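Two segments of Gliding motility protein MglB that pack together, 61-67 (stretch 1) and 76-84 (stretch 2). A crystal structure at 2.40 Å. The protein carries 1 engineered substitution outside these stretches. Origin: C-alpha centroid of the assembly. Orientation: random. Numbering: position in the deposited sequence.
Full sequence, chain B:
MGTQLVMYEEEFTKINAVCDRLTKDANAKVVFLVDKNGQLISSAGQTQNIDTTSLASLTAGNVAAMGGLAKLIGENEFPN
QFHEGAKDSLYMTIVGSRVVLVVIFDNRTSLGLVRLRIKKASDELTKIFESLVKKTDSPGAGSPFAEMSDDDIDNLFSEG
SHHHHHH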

ATOM      1  N   GLY B  61       3.293   1.809   0.192  1.00 48.64           N
ATOM      2  CA  GLY B  61       2.816   0.485  -0.171  1.00 44.44           C
ATOM      3  C   GLY B  61       3.937  -0.389  -0.703  1.00 43.42           C
ATOM      4  O   GLY B  61       4.098  -1.541  -0.287  1.00 43.69           O
ATOM      5  N   ASN B  62       4.737   0.157  -1.619  1.00 40.44           N
ATOM      6  CA  ASN B  62       5.895  -0.567  -2.131  1.00 49.24           C
ATOM      7  C   ASN B  62       6.820  -1.000  -0.994  1.00 50.48           C
ATOM      8  O   ASN B  62       7.137  -2.189  -0.858  1.00 51.16           O
ATOM      9  CB  ASN B  62       6.633   0.309  -3.146  1.00 48.17           C
ATOM     10  CG  ASN B  62       7.984  -0.252  -3.541  1.00 57.21           C
ATOM     11  OD1 ASN B  62       8.268  -1.428  -3.346  1.00 68.37           O
ATOM     12  ND2 ASN B  62       8.831   0.596  -4.096  1.00 66.00           N
ATOM     13  N   VAL B  63       7.235  -0.054  -0.148  1.00 46.14           N
ATOM     14  CA  VAL B  63       8.185  -0.369   0.918  1.00 51.43           C
ATOM     15  C   VAL B  63       7.604  -1.406   1.864  1.00 50.45           C
ATOM     16  O   VAL B  63       8.312  -2.313   2.315  1.00 55.12           O
ATOM     17  CB  VAL B  63       8.600   0.913   1.670  1.00 50.86           C
ATOM     18  CG1 VAL B  63       9.189   0.571   3.051  1.00 41.92           C
ATOM     19  CG2 VAL B  63       9.580   1.723   0.828  1.00 46.18           C
ATOM     20  N   ALA B  64       6.304  -1.303   2.171  1.00 45.53           N
ATOM     21  CA  ALA B  64       5.685  -2.285   3.059  1.00 43.43           C
ATOM     22  C   ALA B  64       5.641  -3.672   2.423  1.00 47.79           C
ATOM     23  O   ALA B  64       5.761  -4.686   3.128  1.00 43.38           O
ATOM     24  CB  ALA B  64       4.279  -1.831   3.449  1.00 37.40           C
ATOM     25  N   ALA B  65       5.435  -3.747   1.102  1.00 42.36           N
ATOM     26  CA  ALA B  65       5.430  -5.053   0.449  1.00 48.24           C
ATOM     27  C   ALA B  65       6.831  -5.655   0.434  1.00 48.44           C
ATOM     28  O   ALA B  65       6.999  -6.856   0.670  1.00 44.92           O
ATOM     29  CB  ALA B  65       4.866  -4.950  -0.972  1.00 38.34           C
HETATM   30  N   MSE B  66       7.843  -4.837   0.178  1.00 46.88           N
HETATM   31  CA  MSE B  66       9.227  -5.292   0.273  1.00 55.40           C
HETATM   32  C   MSE B  66       9.562  -5.684   1.692  1.00 56.50           C
HETATM   33  O   MSE B  66      10.303  -6.642   1.908  1.00 56.81           O
HETATM   34  CB  MSE B  66      10.200  -4.224  -0.205  1.00 54.15           C
HETATM   35  CG  MSE B  66      10.267  -4.118  -1.718  1.00 71.86           C
HETATM   36 SE   MSE B  66      10.391  -5.871  -2.605  1.00117.22          SE
HETATM   37  CE  MSE B  66      11.949  -6.573  -1.661  1.00 75.04           C
ATOM     38  N   GLY B  67       8.999  -4.942   2.652  1.00 51.20           N
ATOM     39  CA  GLY B  67       9.180  -5.299   4.049  1.00 48.34           C
ATOM     40  C   GLY B  67       8.745  -6.720   4.339  1.00 52.71           C
ATOM     41  O   GLY B  67       9.500  -7.509   4.915  1.00 61.38           O
ATOM     42  N   ASN B  76      16.263  -8.641   7.028  1.00 76.34           N
ATOM     43  CA  ASN B  76      15.712  -7.418   7.590  1.00 82.28           C
ATOM     44  C   ASN B  76      15.245  -6.516   6.449  1.00 77.56           C
ATOM     45  O   ASN B  76      15.528  -6.768   5.275  1.00 79.19           O
ATOM     46  CB  ASN B  76      16.747  -6.716   8.478  1.00 76.72           C
ATOM     47  CG  ASN B  76      17.140  -7.550   9.695  1.00 79.76           C
ATOM     48  OD1 ASN B  76      16.282  -8.019  10.447  1.00 80.42           O
ATOM     49  ND2 ASN B  76      18.443  -7.743   9.888  1.00 80.44           N
ATOM     50  N   GLU B  77      14.495  -5.472   6.796  1.00 73.22           N
ATOM     51  CA  GLU B  77      13.995  -4.559   5.775  1.00 77.20           C
ATOM     52  C   GLU B  77      15.158  -4.042   4.941  1.00 79.16           C
ATOM     53  O   GLU B  77      16.149  -3.541   5.483  1.00 83.39           O
ATOM     54  CB  GLU B  77      13.226  -3.402   6.426  1.00 77.24           C
ATOM     55  CG  GLU B  77      12.331  -2.583   5.471  1.00 82.60           C
ATOM     56  CD  GLU B  77      10.917  -2.298   6.032  1.00 83.95           C
ATOM     57  OE1 GLU B  77      10.657  -2.590   7.226  1.00 85.72           O
ATOM     58  OE2 GLU B  77      10.063  -1.775   5.274  1.00 75.65           O
ATOM     59  N   PHE B  78      15.067  -4.219   3.630  1.00 70.25           N
ATOM     60  CA  PHE B  78      16.129  -3.753   2.753  1.00 75.18           C
ATOM     61  C   PHE B  78      16.328  -2.261   2.969  1.00 77.10           C
ATOM     62  O   PHE B  78      15.388  -1.482   2.749  1.00 77.07           O
ATOM     63  CB  PHE B  78      15.809  -4.052   1.291  1.00 74.87           C
ATOM     64  CG  PHE B  78      15.675  -5.519   0.998  1.00 75.02           C
ATOM     65  CD1 PHE B  78      16.795  -6.328   0.909  1.00 80.60           C
ATOM     66  CD2 PHE B  78      14.430  -6.098   0.835  1.00 76.72           C
ATOM     67  CE1 PHE B  78      16.680  -7.686   0.644  1.00 72.60           C
ATOM     68  CE2 PHE B  78      14.310  -7.455   0.572  1.00 75.38           C
ATOM     69  CZ  PHE B  78      15.438  -8.246   0.475  1.00 72.74           C
ATOM     70  N   PRO B  79      17.509  -1.824   3.415  1.00 83.14           N
ATOM     71  CA  PRO B  79      17.673  -0.419   3.821  1.00 76.03           C
ATOM     72  C   PRO B  79      17.343   0.572   2.731  1.00 73.61           C
ATOM     73  O   PRO B  79      17.013   1.720   3.042  1.00 73.25           O
ATOM     74  CB  PRO B  79      19.155  -0.338   4.209  1.00 77.06           C
ATOM     75  CG  PRO B  79      19.801  -1.422   3.419  1.00 82.17           C
ATOM     76  CD  PRO B  79      18.793  -2.544   3.409  1.00 78.81           C
ATOM     77  N   ASN B  80      17.421   0.182   1.464  1.00 73.93           N
ATOM     78  CA  ASN B  80      17.050   1.097   0.396  1.00 75.65           C
ATOM     79  C   ASN B  80      16.634   0.284  -0.823  1.00 71.28           C
ATOM     80  O   ASN B  80      16.623  -0.949  -0.803  1.00 75.23           O
ATOM     81  CB  ASN B  80      18.182   2.095   0.092  1.00 76.31           C
ATOM     82  CG  ASN B  80      19.560   1.467   0.106  1.00 78.42           C
ATOM     83  OD1 ASN B  80      20.037   0.977  -0.915  1.00 81.41           O
ATOM     84  ND2 ASN B  80      20.226   1.510   1.260  1.00 80.77           N
ATOM     85  N   GLN B  81      16.228   0.995  -1.867  1.00 72.20           N
ATOM     86  CA  GLN B  81      15.780   0.391  -3.112  1.00 76.95           C
ATOM     87  C   GLN B  81      16.203   1.325  -4.231  1.00 74.50           C
ATOM     88  O   GLN B  81      16.215   2.549  -4.061  1.00 72.53           O
ATOM     89  CB  GLN B  81      14.259   0.188  -3.164  1.00 74.80           C
ATOM     90  CG  GLN B  81      13.624  -0.367  -1.889  1.00 78.67           C
ATOM     91  CD  GLN B  81      12.216  -0.904  -2.105  1.00 78.66           C
ATOM     92  OE1 GLN B  81      11.680  -0.852  -3.217  1.00 80.42           O
ATOM     93  NE2 GLN B  81      11.576  -1.337  -1.017  1.00 63.30           N
ATOM     94  N   PHE B  82      16.569   0.746  -5.365  1.00 73.57           N
ATOM     95  CA  PHE B  82      16.948   1.535  -6.520  1.00 72.90           C
ATOM     96  C   PHE B  82      16.143   1.066  -7.718  1.00 79.40           C
ATOM     97  O   PHE B  82      15.830  -0.122  -7.852  1.00 78.30           O
ATOM     98  CB  PHE B  82      18.451   1.443  -6.812  1.00 74.91           C
ATOM     99  CG  PHE B  82      18.843   2.076  -8.111  1.00 83.67           C
ATOM    100  CD1 PHE B  82      18.747   3.452  -8.276  1.00 84.36           C
ATOM    101  CD2 PHE B  82      19.278   1.303  -9.180  1.00 83.91           C
ATOM    102  CE1 PHE B  82      19.091   4.047  -9.475  1.00 87.39           C
ATOM    103  CE2 PHE B  82      19.624   1.893 -10.383  1.00 83.56           C
ATOM    104  CZ  PHE B  82      19.533   3.265 -10.530  1.00 87.87           C
ATOM    105  N   HIS B  83      15.803   2.021  -8.581  1.00 79.11           N
ATOM    106  CA  HIS B  83      14.968   1.750  -9.745  1.00 81.41           C
ATOM    107  C   HIS B  83      15.425   2.697 -10.852  1.00 87.67           C
ATOM    108  O   HIS B  83      15.051   3.876 -10.861  1.00 90.66           O
ATOM    109  CB  HIS B  83      13.492   1.929  -9.406  1.00 82.62           C
ATOM    110  CG  HIS B  83      13.030   1.090  -8.251  1.00 78.39           C
ATOM    111  ND1 HIS B  83      12.689  -0.239  -8.384  1.00 83.54           N
ATOM    112  CD2 HIS B  83      12.879   1.386  -6.937  1.00 81.66           C
ATOM    113  CE1 HIS B  83      12.337  -0.723  -7.205  1.00 82.14           C
ATOM    114  NE2 HIS B  83      12.442   0.243  -6.310  1.00 79.93           N
ATOM    115  N   GLU B  84      16.250   2.184 -11.760  1.00 91.98           N
ATOM    116  CA  GLU B  84      16.739   2.985 -12.873  1.00 92.04           C
ATOM    117  C   GLU B  84      15.653   3.150 -13.926  1.00 96.07           C
ATOM    118  O   GLU B  84      14.883   2.223 -14.205  1.00 91.07           O
ATOM    119  CB  GLU B  84      17.978   2.348 -13.504  1.00 88.81           C
TER

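The most unusual feature of this contact is that a buried glutamine amide, from Gln-81, reaches the helix yet forms just one hydrogen bond with it, and a weak one. Its carboxamide end lies among Asn-62, Val-63 and Met-66. Asn-62 ND2 donates to Gln-81 OE1 at 3.3 Å with an N-H...acceptor angle of 135°, long and bent for such a bond. The same oxygen accepts a second weak bond from within its own strand, His-83 NE2 to Gln-81 OE1 at 3.4 Å, so two donors share one acceptor. The amide nitrogen meets carbon instead: Gln-81 NE2 is 3.2 Å from Met-66 CG and 4.0 Å from Val-63 CA.

Glutamine suits this place because its chain is long. The axes of helix and strand come no closer than 10.6 Å, and the CA atoms of Val-63 and Gln-81 are 8.6 Å apart; with chi2 in t, Gln-81 extends across that gap. Asn-62, one methylene shorter, has its CA-to-CB bond pointing toward stretch 2 and supplies an amide donor.

The CA-to-CB bond of Met-66, a selenomethionine, also points toward stretch 2. Its flexible chain, with all three chi angles in m, places Met-66 CE 3.4 Å from Phe-78 CE2. This is the apolar part of the contact, where an unbranched side chain can fit against a bulky aromatic ring.

At the other end the CA atoms of Gly-67 and Glu-77 are 5.2 Å apart. Glycine leaves room for the Glu-77 carboxylate: an ideal CB on Gly-67 would lie a tight 3.1 Å from Glu-77 OE2, whereas Gly-67 CA is 3.8 Å from Glu-77 OE2. The CA-to-CB bond of Glu-77 points sideways, but its long side chain brings the carboxylate nearer the helix. There Val-63 offers a compact apolar side chain, with Val-63 CG1 3.3 Å from Glu-77 OE2, while Glu-77 OE1 is hydrogen-bonded elsewhere in the structure.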